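Local coordinates for protein superoxide dismutase (Clostridium difficile, PDB 3TJT) that probably protects cells from oxygen radicals by converting superoxide to hydrogen peroxide and dioxygen at an iron centre, at residues 47-50 with 51-54. Numbering follows the deposited sequence.
Sequences EKYP and ELYN
Y49 and P50 meet L52 and Y53 in a local, one-turn contact where the chain leaves the long helix 24-46 of the alpha-hairpin domain and enters a 3-10 segment, ahead of helix 57-62. Three successive i to i+3 backbone hydrogen bonds wind that segment, and two of them cross from 47-50 to 51-54. L52 N donates to Y49 O at 2.9 Å with an N-H...O angle of 163°, and Y53 N donates to P50 O at 3.1 Å. In the second the donor stands above the carbonyl plane, 60° out of it. The third, from N54 N to E51 O, lies within 51-54.

The side chains follow this winding. L52 sets its CD1 branch 3.8 Å from Y49 CB, so the leucine meets the root of the tyrosine. The rest of the Y49 side chain leads away from 51-54, touching P68 and I71, with its OH hydrogen-bonded to D70. Y53 has CG anti to its own carbonyl carbon (chi1 -70°), which lays the ring back along the preceding residues. Y53 CD2 comes 3.2 Å from P50 O, and P50 CA also touches the ring. At the far end of the ring, Y53 OH lies 3.4 Å from E47 CG, in the aliphatic part of the glutamate. The hydroxyl is also near E47 N, but the angle rules out a hydrogen bond.

Backbone bonds thus set the 3-10 segment, away from the iron site. Its buried side chains, L52 and Y53, both pack on L46, and Y53 OH bonds N43 O, so apolar packing and one polar link join the segment to the end of helix 24-46.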
loop_
_atom_site.group_PDB
_atom_site.type_symbol
_atom_site.label_atom_id
_atom_site.label_comp_id
_atom_site.label_asym_id
_atom_site.label_seq_id
_atom_site.Cartn_x
_atom_site.Cartn_y
_atom_site.Cartn_z
ATOM N N GLU A 47 -14.450 21.331 6.986
ATOM C CA GLU A 47 -14.770 22.752 6.909
ATOM C C GLU A 47 -16.237 22.961 6.537
ATOM O O GLU A 47 -16.869 23.916 6.975
ATOM C CB GLU A 47 -13.855 23.464 5.906
ATOM C CG GLU A 47 -12.414 23.568 6.378
ATOM C CD GLU A 47 -11.488 24.167 5.329
ATOM O OE1 GLU A 47 -11.988 24.746 4.339
ATOM O OE2 GLU A 47 -10.256 24.054 5.498
ATOM N N LYS A 48 -16.766 22.041 5.743
ATOM C CA LYS A 48 -18.151 22.087 5.277
ATOM C C LYS A 48 -19.140 21.735 6.391
ATOM O O LYS A 48 -20.311 22.126 6.350
ATOM C CB LYS A 48 -18.308 21.099 4.119
ATOM C CG LYS A 48 -19.686 21.054 3.492
ATOM C CD LYS A 48 -19.701 20.101 2.307
ATOM C CE LYS A 48 -21.056 20.096 1.627
ATOM N NZ LYS A 48 -21.050 19.216 0.433
ATOM N N TYR A 49 -18.660 20.989 7.382
ATOM C CA TYR A 49 -19.498 20.528 8.489
ATOM C C TYR A 49 -18.784 20.763 9.817
ATOM O O TYR A 49 -18.375 19.808 10.485
ATOM C CB TYR A 49 -19.770 19.028 8.353
ATOM C CG TYR A 49 -20.456 18.575 7.079
ATOM C CD1 TYR A 49 -21.821 18.774 6.891
ATOM C CD2 TYR A 49 -19.751 17.900 6.086
ATOM C CE1 TYR A 49 -22.457 18.334 5.741
ATOM C CE2 TYR A 49 -20.383 17.456 4.928
ATOM C CZ TYR A 49 -21.736 17.681 4.766
ATOM O OH TYR A 49 -22.374 17.245 3.628
ATOM N N PRO A 50 -18.619 22.033 10.205
ATOM C CA PRO A 50 -17.733 22.351 11.333
ATOM C C PRO A 50 -18.162 21.744 12.668
ATOM O O PRO A 50 -17.331 21.646 13.571
ATOM C CB PRO A 50 -17.767 23.886 11.399
ATOM C CG PRO A 50 -18.971 24.291 10.595
ATOM C CD PRO A 50 -19.134 23.241 9.541
ATOM N N GLU A 51 -19.420 21.335 12.811
ATOM C CA GLU A 51 -19.813 20.679 14.056
ATOM C C GLU A 51 -19.042 19.372 14.265
ATOM O O GLU A 51 -18.905 18.899 15.390
ATOM C CB GLU A 51 -21.320 20.429 14.114
ATOM C CG GLU A 51 -21.833 19.446 13.084
ATOM C CD GLU A 51 -23.342 19.557 12.905
ATOM O OE1 GLU A 51 -24.084 19.049 13.776
ATOM O OE2 GLU A 51 -23.783 20.169 11.908
ATOM N N LEU A 52 -18.542 18.784 13.184
ATOM C CA LEU A 52 -17.812 17.522 13.298
ATOM C C LEU A 52 -16.441 17.685 13.958
ATOM O O LEU A 52 -15.831 16.701 14.389
ATOM C CB LEU A 52 -17.686 16.839 11.931
ATOM C CG LEU A 52 -19.015 16.366 11.330
ATOM C CD1 LEU A 52 -18.771 15.775 9.944
ATOM C CD2 LEU A 52 -19.705 15.331 12.247
ATOM N N TYR A 53 -15.957 18.919 14.054
ATOM C CA TYR A 53 -14.708 19.164 14.776
ATOM C C TYR A 53 -14.895 18.852 16.255
ATOM O O TYR A 53 -13.924 18.673 16.984
ATOM C CB TYR A 53 -14.222 20.608 14.621
ATOM C CG TYR A 53 -13.712 20.981 13.244
ATOM C CD1 TYR A 53 -12.642 20.304 12.659
ATOM C CD2 TYR A 53 -14.289 22.031 12.537
ATOM C CE1 TYR A 53 -12.180 20.661 11.404
ATOM C CE2 TYR A 53 -13.833 22.393 11.287
ATOM C CZ TYR A 53 -12.782 21.708 10.719
ATOM O OH TYR A 53 -12.337 22.084 9.465
ATOM N N ASN A 54 -16.148 18.788 16.700
ATOM C CA ASN A 54 -16.430 18.453 18.091
ATOM C C ASN A 54 -16.582 16.955 18.353
ATOM O O ASN A 54 -16.711 16.532 19.501
ATOM C CB ASN A 54 -17.644 19.232 18.600
ATOM C CG ASN A 54 -17.376 20.726 18.686
ATOM O OD1 ASN A 54 -16.261 21.150 18.993
ATOM N ND2 ASN A 54 -18.394 21.529 18.413
#